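Local atomic coordinates of 3-oxoacyl-[acyl-carrier-protein] synthase (Arabidopsis thaliana, PDB entry 2IX4), a protein that catalyses the condensation steps of mitochondrial fatty acid synthesis, extending acyl chains by two carbons taken from malonyl-ACP. Residues A95-L100 with S163-F168; D244-G249 with H320-P325; Y316-A321 with S351-A356. All coordinates share one frame; numbering follows the deposited sequence.

Interaction 1: residues A95-L100 with S163-F168; sequences AADEAL and SMKYGF
Leu100 sets its CD1 methyl squarely over one face of the Tyr166 ring, 3.7 Å from CD1 to the ring centroid and 13° off the normal, a CH-pi contact made tip to tip by the two side chains. The same methyl lies 3.7 Å from Phe168 CE1, at the edge of that second ring, and Leu100 CD2 fits beside it, 3.8 Å from Phe168 CZ. Phe168 in turn is covered on one face by the CB of Tyr166, so Tyr166 at the end of the helix and Phe168, two residues on, present two aromatic groups to a single leucine. This is the tight part of the contact, and it is wholly apolar.

Toward solvent the packing gives way to sparse polar contacts. The phenol OH of Tyr166 donates to Asp97 OD2 over 2.7 Å, using the anti lone pair of that oxygen; carboxylate and ring are nearly coplanar, 20° apart, which leaves OD2 at the ring edge. Asp97 gets there because its CG stands anti to the backbone N (chi1 -166°), and its OD1 is held in a salt bridge by Arg101. Lys165 lays its CG over the other face of the tyrosine, but its NZ stays 5.0 Å from Asp97 OD2, not in contact, though the opposite charges may attract weakly.

Gly167, with positive phi, is the first residue to leave the helix, and Phe168 beyond it is buried. Helix 87-102 and helix 157-166 thus meet beside the core sheet of the N-terminal half of this thiolase-like fold: Leu100, Phe168 and Ala96 all rest on Val202 of strand 200-207, Phe168 also on strand 116-122, and Ala96 on strand 251-259, while Met164 packs against His284 of the second subunit.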
loop_
_atom_site.group_PDB
_atom_site.type_symbol
_atom_site.label_atom_id
_atom_site.label_comp_id
_atom_site.label_asym_id
_atom_site.label_seq_id
_atom_site.Cartn_x
_atom_site.Cartn_y
_atom_site.Cartn_z
ATOM N N ALA A 95 4.742 8.085 -16.939
ATOM C CA ALA A 95 3.733 7.172 -17.472
ATOM C C ALA A 95 2.318 7.745 -17.383
ATOM O O ALA A 95 1.521 7.586 -18.313
ATOM C CB ALA A 95 3.812 5.825 -16.767
ATOM N N ALA A 96 2.012 8.411 -16.267
ATOM C CA ALA A 96 0.695 9.014 -16.064
ATOM C C ALA A 96 0.436 10.123 -17.072
ATOM O O ALA A 96 -0.679 10.253 -17.575
ATOM C CB ALA A 96 0.544 9.536 -14.646
ATOM N N ASP A 97 1.471 10.906 -17.371
ATOM C CA ASP A 97 1.366 11.990 -18.347
ATOM C C ASP A 97 1.052 11.471 -19.748
ATOM O O ASP A 97 0.257 12.075 -20.476
ATOM C CB ASP A 97 2.652 12.817 -18.381
ATOM C CG ASP A 97 2.475 14.130 -19.121
ATOM O OD1 ASP A 97 3.038 14.267 -20.228
ATOM O OD2 ASP A 97 1.757 15.015 -18.601
ATOM N N GLU A 98 1.690 10.364 -20.124
ATOM C CA GLU A 98 1.425 9.716 -21.407
ATOM C C GLU A 98 -0.002 9.173 -21.460
ATOM O O GLU A 98 -0.722 9.409 -22.432
ATOM C CB GLU A 98 2.431 8.590 -21.676
ATOM C CG GLU A 98 2.266 7.937 -23.046
ATOM C CD GLU A 98 3.035 6.634 -23.206
ATOM O OE1 GLU A 98 3.752 6.216 -22.267
ATOM O OE2 GLU A 98 2.918 6.026 -24.289
ATOM N N ALA A 99 -0.399 8.450 -20.410
ATOM C CA ALA A 99 -1.744 7.882 -20.309
ATOM C C ALA A 99 -2.845 8.943 -20.399
ATOM O O ALA A 99 -3.816 8.771 -21.135
ATOM C CB ALA A 99 -1.885 7.066 -19.023
ATOM N N LEU A 100 -2.682 10.037 -19.659
ATOM C CA LEU A 100 -3.674 11.117 -19.637
ATOM C C LEU A 100 -3.787 11.859 -20.967
ATOM O O LEU A 100 -4.887 12.245 -21.380
ATOM C CB LEU A 100 -3.389 12.096 -18.491
ATOM C CG LEU A 100 -3.693 11.570 -17.082
ATOM C CD1 LEU A 100 -2.926 12.362 -16.038
ATOM C CD2 LEU A 100 -5.194 11.591 -16.791
ATOM N N SER A 163 -1.620 13.417 -8.576
ATOM C CA SER A 163 -2.803 14.207 -8.221
ATOM C C SER A 163 -2.498 15.700 -8.144
ATOM O O SER A 163 -3.270 16.516 -8.643
ATOM C CB SER A 163 -3.406 13.724 -6.901
ATOM O OG SER A 163 -2.472 13.845 -5.847
ATOM N N MET A 164 -1.368 16.042 -7.523
ATOM C CA MET A 164 -0.903 17.430 -7.425
ATOM C C MET A 164 -0.662 18.077 -8.785
ATOM O O MET A 164 -1.044 19.230 -9.004
ATOM C CB MET A 164 0.392 17.509 -6.615
ATOM C CG MET A 164 0.217 17.543 -5.107
ATOM S SD MET A 164 1.813 17.546 -4.248
ATOM C CE MET A 164 2.515 19.094 -4.817
ATOM N N LYS A 165 -0.018 17.340 -9.689
ATOM C CA LYS A 165 0.353 17.879 -10.996
ATOM C C LYS A 165 -0.872 18.290 -11.818
ATOM O O LYS A 165 -0.855 19.317 -12.498
ATOM C CB LYS A 165 1.220 16.879 -11.776
ATOM C CG LYS A 165 1.752 17.414 -13.111
ATOM C CD LYS A 165 2.718 16.431 -13.765
ATOM C CE LYS A 165 3.062 16.837 -15.199
ATOM N NZ LYS A 165 3.780 18.148 -15.272
ATOM N N TYR A 166 -1.936 17.496 -11.728
ATOM C CA TYR A 166 -3.114 17.689 -12.575
ATOM C C TYR A 166 -4.333 18.235 -11.824
ATOM O O TYR A 166 -5.358 18.540 -12.435
ATOM C CB TYR A 166 -3.448 16.386 -13.306
ATOM C CG TYR A 166 -2.275 15.821 -14.071
ATOM C CD1 TYR A 166 -1.512 14.780 -13.546
ATOM C CD2 TYR A 166 -1.905 16.353 -15.306
ATOM C CE1 TYR A 166 -0.423 14.266 -14.238
ATOM C CE2 TYR A 166 -0.818 15.848 -16.007
ATOM C CZ TYR A 166 -0.083 14.808 -15.466
ATOM O OH TYR A 166 0.995 14.310 -16.154
ATOM N N GLY A 167 -4.208 18.371 -10.506
ATOM C CA GLY A 167 -5.285 18.899 -9.675
ATOM C C GLY A 167 -6.389 17.885 -9.450
ATOM O O GLY A 167 -7.552 18.253 -9.301
ATOM N N PHE A 168 -6.020 16.607 -9.424
ATOM C CA PHE A 168 -6.994 15.529 -9.280
ATOM C C PHE A 168 -7.384 15.340 -7.818
ATOM O O PHE A 168 -6.541 14.992 -6.983
ATOM C CB PHE A 168 -6.462 14.222 -9.890
ATOM C CG PHE A 168 -6.314 14.256 -11.395
ATOM C CD1 PHE A 168 -5.433 13.389 -12.033
ATOM C CD2 PHE A 168 -7.048 15.154 -12.174
ATOM C CE1 PHE A 168 -5.288 13.403 -13.421
ATOM C CE2 PHE A 168 -6.909 15.181 -13.563
ATOM C CZ PHE A 168 -6.027 14.302 -14.188
#

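Interaction 2: residues D244-G249 with H320-P325; sequences DGFVIG and HATSTP
Phe246 meets the 320-325 loop through the base of its side chain. Its CB lies 3.0 Å from Thr322 O and 3.7 Å from Thr322 CB, while Phe246 CA makes a CH...O contact to the same carbonyl oxygen. From CB the ring turns away: chi1 of 68° sets CG between the backbone N and the carbonyl carbon. Farther out, CD2 comes within 4.3 Å of Thr324 CG2 at the ring edge, but in only one of the two conformers of that threonine, so this contact is doubtful. The rest of the ring leads away from the loop, and the side chain as a whole is about 5 Å from the bound hexanoic acid and about 6 Å from that of Cys179.

These two loops help to frame the active site of the thiolase-like condensing enzymes, in which a cysteine and two histidines are the predicted catalytic residues. His320 begins the second loop, and Thr322 packs on His359, whose backbone bonds Val247 and Gly249.

The touching backbones run nearly antiparallel and are joined by one direct hydrogen bond, Gly245 N to Ser323 O at 2.9 Å, with an N-H...O angle of 142°. Gly245 adopts a phi of 126°, where a side chain would jam against the preceding carbonyl oxygen. Water fills in where direct bonds stop. One molecule accepts from Asp244 N and is hydrogen-bonded to Ser323 OG, which also pairs with Arg237 N; a second accepts from Val247 N and donates to Thr322 O. Asp244 has its CB directed away from 320-325, and its carboxylate is hydrogen-bonded by Ser225 OG and by the backbone N of Thr226 and Lys227.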
loop_
_atom_site.group_PDB
_atom_site.type_symbol
_atom_site.label_atom_id
_atom_site.label_comp_id
_atom_site.label_asym_id
_atom_site.label_seq_id
_atom_site.Cartn_x
_atom_site.Cartn_y
_atom_site.Cartn_z
ATOM N N ASP A 244 16.396 -20.124 -13.288
ATOM C CA ASP A 244 17.041 -20.179 -11.969
ATOM C C ASP A 244 16.754 -18.963 -11.069
ATOM O O ASP A 244 17.539 -18.642 -10.175
ATOM C CB ASP A 244 18.554 -20.422 -12.117
ATOM C CG ASP A 244 19.321 -19.179 -12.563
ATOM O OD1 ASP A 244 18.820 -18.415 -13.421
ATOM O OD2 ASP A 244 20.441 -18.970 -12.048
ATOM N N GLY A 245 15.620 -18.306 -11.305
ATOM C CA GLY A 245 15.214 -17.144 -10.516
ATOM C C GLY A 245 14.916 -15.969 -11.427
ATOM O O GLY A 245 15.308 -15.976 -12.594
ATOM N N PHE A 246 14.224 -14.959 -10.910
ATOM C CA PHE A 246 13.880 -13.810 -11.746
ATOM C C PHE A 246 15.005 -12.776 -11.861
ATOM O O PHE A 246 15.995 -12.823 -11.131
ATOM C CB PHE A 246 12.527 -13.174 -11.359
ATOM C CG PHE A 246 12.505 -12.493 -10.017
ATOM C CD1 PHE A 246 12.919 -11.168 -9.882
ATOM C CD2 PHE A 246 12.015 -13.158 -8.896
ATOM C CE1 PHE A 246 12.873 -10.523 -8.646
ATOM C CE2 PHE A 246 11.965 -12.525 -7.658
ATOM C CZ PHE A 246 12.395 -11.203 -7.531
ATOM N N VAL A 247 14.840 -11.863 -12.810
ATOM C CA VAL A 247 15.778 -10.779 -13.029
ATOM C C VAL A 247 15.031 -9.505 -12.677
ATOM O O VAL A 247 13.975 -9.239 -13.246
ATOM C CB VAL A 247 16.250 -10.741 -14.503
ATOM C CG1 VAL A 247 17.159 -9.550 -14.751
ATOM C CG2 VAL A 247 16.962 -12.041 -14.873
ATOM N N ILE A 248 15.567 -8.743 -11.721
ATOM C CA ILE A 248 14.937 -7.506 -11.262
ATOM C C ILE A 248 14.885 -6.505 -12.409
ATOM O O ILE A 248 15.874 -6.302 -13.110
ATOM C CB ILE A 248 15.669 -6.875 -10.036
ATOM C CG1 ILE A 248 15.642 -7.818 -8.834
ATOM C CG2 ILE A 248 15.018 -5.558 -9.619
ATOM C CD1 ILE A 248 16.386 -7.294 -7.614
ATOM N N GLY A 249 13.714 -5.912 -12.607
ATOM C CA GLY A 249 13.533 -4.851 -13.591
ATOM C C GLY A 249 12.973 -3.613 -12.920
ATOM O O GLY A 249 12.704 -3.621 -11.724
ATOM N N HIS A 320 2.013 -14.746 -14.788
ATOM C CA HIS A 320 2.919 -14.047 -13.876
ATOM C C HIS A 320 4.348 -14.538 -14.054
ATOM O O HIS A 320 5.293 -13.751 -13.961
ATOM C CB HIS A 320 2.476 -14.196 -12.413
ATOM C CG HIS A 320 3.355 -13.466 -11.442
ATOM N ND1 HIS A 320 3.483 -12.092 -11.441
ATOM C CD2 HIS A 320 4.160 -13.920 -10.452
ATOM C CE1 HIS A 320 4.326 -11.732 -10.491
ATOM N NE2 HIS A 320 4.751 -12.822 -9.876
ATOM N N ALA A 321 4.471 -15.840 -14.324
ATOM C CA ALA A 321 5.744 -16.563 -14.450
ATOM C C ALA A 321 6.984 -15.677 -14.562
ATOM O O ALA A 321 7.222 -15.032 -15.588
ATOM C CB ALA A 321 5.679 -17.554 -15.611
ATOM N N THR A 322 7.770 -15.688 -13.488
ATOM C CA THR A 322 8.907 -14.793 -13.304
ATOM C C THR A 322 10.247 -15.419 -13.692
ATOM O O THR A 322 11.280 -14.756 -13.609
ATOM C CB THR A 322 9.005 -14.337 -11.831
ATOM O OG1 THR A 322 9.189 -15.483 -10.988
ATOM C CG2 THR A 322 7.744 -13.602 -11.405
ATOM N N SER A 323 10.219 -16.682 -14.123
ATOM C CA SER A 323 11.424 -17.475 -14.433
ATOM C C SER A 323 11.991 -18.160 -13.181
ATOM O O SER A 323 13.209 -18.226 -12.988
ATOM C CB SER A 323 12.498 -16.643 -15.154
ATOM O OG SER A 323 13.500 -17.474 -15.715
ATOM N N THR A 324 11.090 -18.668 -12.344
ATOM C CA THR A 324 11.472 -19.376 -11.126
ATOM C C THR A 324 11.025 -20.832 -11.202
ATOM O O THR A 324 9.892 -21.109 -11.604
ATOM C CB THR A 324 10.876 -18.708 -9.869
ATOM O OG1 THR A 324 9.446 -18.671 -9.973
ATOM C CG2 THR A 324 11.403 -17.291 -9.728
ATOM N N PRO A 325 11.922 -21.770 -10.834
ATOM C CA PRO A 325 11.632 -23.214 -10.893
ATOM C C PRO A 325 10.279 -23.641 -10.317
ATOM O O PRO A 325 9.503 -24.294 -11.017
ATOM C CB PRO A 325 12.782 -23.835 -10.093
ATOM C CG PRO A 325 13.908 -22.902 -10.307
ATOM C CD PRO A 325 13.297 -21.526 -10.350
HETATM O O HOH W 1 16.012 -17.690 -14.817
HETATM O O HOH W 2 12.384 -12.620 -14.625
#

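Interaction 3: residues Y316-A321 with S351-A356; sequences YVNAHA and SSTKGA. With K (potassium ion), chain D.
Tyr316 and Ser351 meet hydroxyl to hydroxyl, the phenol OH donating to Ser351 OG over 2.7 Å with that oxygen in the plane of the ring, at its edge. The phenol also accepts from Asn318 ND2, 26° out of the amide plane, which helps to fix the rotation of the amide. Asn318, its CG anti to the backbone N (chi1 -174°), crosses Thr353 at about a right angle and turns OD1 to the potassium ion at 2.9 Å. Its own backbone O and, more distantly, Ala319 O bind the same ion, and Glu368, Ser414 and Asn415 complete the site.

Strands 316-318 and 349-351 pair in parallel in the C-terminal half of the thiolase-like fold: Ser351 N bonds Val317 O, and Ala319 N bonds Ser351 O at 2.8 Å. Farther along, the two segments stay joined through side chains.

Ser352 OG donates to Ala321 O at 2.6 Å and weakly caps the helix start at Lys354 N. Lys354 crosses the His320 side chain obliquely, bends at chi4 (67°) and gives NZ to a lone pair of His320 O at 2.8 Å; a salt bridge to Glu368 also holds this ammonium. A water in the plane of the predicted catalytic imidazole bonds His320 ND1 at 2.7 Å and is weakly reached by Lys354 NZ.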
loop_
_atom_site.group_PDB
_atom_site.type_symbol
_atom_site.label_atom_id
_atom_site.label_comp_id
_atom_site.label_asym_id
_atom_site.label_seq_id
_atom_site.Cartn_x
_atom_site.Cartn_y
_atom_site.Cartn_z
ATOM N N TYR A 316 -6.461 -15.066 -24.370
ATOM C CA TYR A 316 -5.055 -14.882 -24.002
ATOM C C TYR A 316 -4.845 -14.724 -22.496
ATOM O O TYR A 316 -5.583 -14.004 -21.828
ATOM C CB TYR A 316 -4.445 -13.687 -24.754
ATOM C CG TYR A 316 -3.044 -13.327 -24.298
ATOM C CD1 TYR A 316 -1.985 -14.228 -24.452
ATOM C CD2 TYR A 316 -2.776 -12.090 -23.711
ATOM C CE1 TYR A 316 -0.696 -13.909 -24.026
ATOM C CE2 TYR A 316 -1.489 -11.757 -23.285
ATOM C CZ TYR A 316 -0.456 -12.675 -23.446
ATOM O OH TYR A 316 0.820 -12.364 -23.028
ATOM N N VAL A 317 -3.837 -15.415 -21.974
ATOM C CA VAL A 317 -3.428 -15.262 -20.582
ATOM C C VAL A 317 -1.979 -14.774 -20.531
ATOM O O VAL A 317 -1.071 -15.442 -21.027
ATOM C CB VAL A 317 -3.586 -16.583 -19.778
ATOM C CG1 VAL A 317 -2.950 -16.465 -18.393
ATOM C CG2 VAL A 317 -5.056 -16.971 -19.654
ATOM N N ASN A 318 -1.773 -13.591 -19.960
ATOM C CA ASN A 318 -0.429 -13.127 -19.655
ATOM C C ASN A 318 -0.060 -13.629 -18.263
ATOM O O ASN A 318 -0.527 -13.091 -17.256
ATOM C CB ASN A 318 -0.330 -11.602 -19.775
ATOM C CG ASN A 318 1.093 -11.088 -19.605
ATOM O OD1 ASN A 318 1.582 -10.959 -18.482
ATOM N ND2 ASN A 318 1.753 -10.775 -20.714
ATOM N N ALA A 319 0.753 -14.683 -18.218
ATOM C CA ALA A 319 1.118 -15.354 -16.967
ATOM C C ALA A 319 2.027 -14.493 -16.096
ATOM O O ALA A 319 2.715 -13.597 -16.599
ATOM C CB ALA A 319 1.786 -16.694 -17.264
ATOM N N HIS A 320 2.013 -14.746 -14.788
ATOM C CA HIS A 320 2.919 -14.047 -13.876
ATOM C C HIS A 320 4.348 -14.538 -14.054
ATOM O O HIS A 320 5.293 -13.751 -13.961
ATOM C CB HIS A 320 2.476 -14.196 -12.413
ATOM C CG HIS A 320 3.355 -13.466 -11.442
ATOM N ND1 HIS A 320 3.483 -12.092 -11.441
ATOM C CD2 HIS A 320 4.160 -13.920 -10.452
ATOM C CE1 HIS A 320 4.326 -11.732 -10.491
ATOM N NE2 HIS A 320 4.751 -12.822 -9.876
ATOM N N ALA A 321 4.471 -15.840 -14.324
ATOM C CA ALA A 321 5.744 -16.563 -14.450
ATOM C C ALA A 321 6.984 -15.677 -14.562
ATOM O O ALA A 321 7.222 -15.032 -15.588
ATOM C CB ALA A 321 5.679 -17.554 -15.611
ATOM N N SER A 351 1.453 -16.669 -22.419
ATOM C CA SER A 351 2.872 -16.349 -22.403
ATOM C C SER A 351 3.212 -15.537 -21.166
ATOM O O SER A 351 2.326 -14.967 -20.528
ATOM C CB SER A 351 3.258 -15.560 -23.659
ATOM O OG SER A 351 2.571 -14.321 -23.715
ATOM N N SER A 352 4.498 -15.504 -20.827
ATOM C CA SER A 352 5.017 -14.540 -19.867
ATOM C C SER A 352 5.963 -13.585 -20.582
ATOM O O SER A 352 6.847 -14.019 -21.324
ATOM C CB SER A 352 5.747 -15.228 -18.722
ATOM O OG SER A 352 6.399 -14.261 -17.914
ATOM N N THR A 353 5.771 -12.290 -20.353
ATOM C CA THR A 353 6.573 -11.261 -21.011
ATOM C C THR A 353 7.790 -10.844 -20.174
ATOM O O THR A 353 8.534 -9.930 -20.551
ATOM C CB THR A 353 5.715 -10.026 -21.376
ATOM O OG1 THR A 353 4.849 -9.701 -20.286
ATOM C CG2 THR A 353 4.873 -10.310 -22.599
ATOM N N LYS A 354 8.002 -11.538 -19.057
ATOM C CA LYS A 354 9.104 -11.232 -18.140
ATOM C C LYS A 354 10.486 -11.632 -18.669
ATOM O O LYS A 354 11.506 -11.174 -18.153
ATOM C CB LYS A 354 8.847 -11.843 -16.757
ATOM C CG LYS A 354 7.774 -11.102 -15.960
ATOM C CD LYS A 354 7.780 -11.515 -14.496
ATOM C CE LYS A 354 6.815 -10.690 -13.657
ATOM N NZ LYS A 354 5.388 -10.949 -14.007
ATOM N N GLY A 355 10.522 -12.481 -19.692
ATOM C CA GLY A 355 11.770 -12.758 -20.405
ATOM C C GLY A 355 12.330 -11.497 -21.050
ATOM O O GLY A 355 13.545 -11.342 -21.168
ATOM N N ALA A 356 11.431 -10.593 -21.444
ATOM C CA ALA A 356 11.782 -9.350 -22.138
ATOM C C ALA A 356 11.960 -8.146 -21.205
ATOM O O ALA A 356 12.916 -7.379 -21.344
ATOM C CB ALA A 356 10.731 -9.035 -23.195
HETATM K K K D . 0.844 -11.062 -15.731
HETATM O O HOH W 3 4.101 -11.809 -18.031
HETATM O O HOH W 4 2.791 -9.688 -12.500
#

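Interaction 1 comes first along the chain and closes before the other two open. It lies in the N-terminal half, where helices pack on strands 116-122, 200-207 and 251-259 of the mixed sheet that also holds strand 316-318, with its centre about 31 Å from that of interaction 2 and about 28 Å from that of interaction 3, across the centre of the chain. Interactions 2 and 3 are neighbours, their centres about 11 Å apart; they share His320 and Ala321 and touch where Thr322 CA meets Lys354 CD at 3.7 Å. The segment following strand 316-318 links the potassium site to the loops around the predicted catalytic residues, whereas interaction 1 is packing away from the annotated sites.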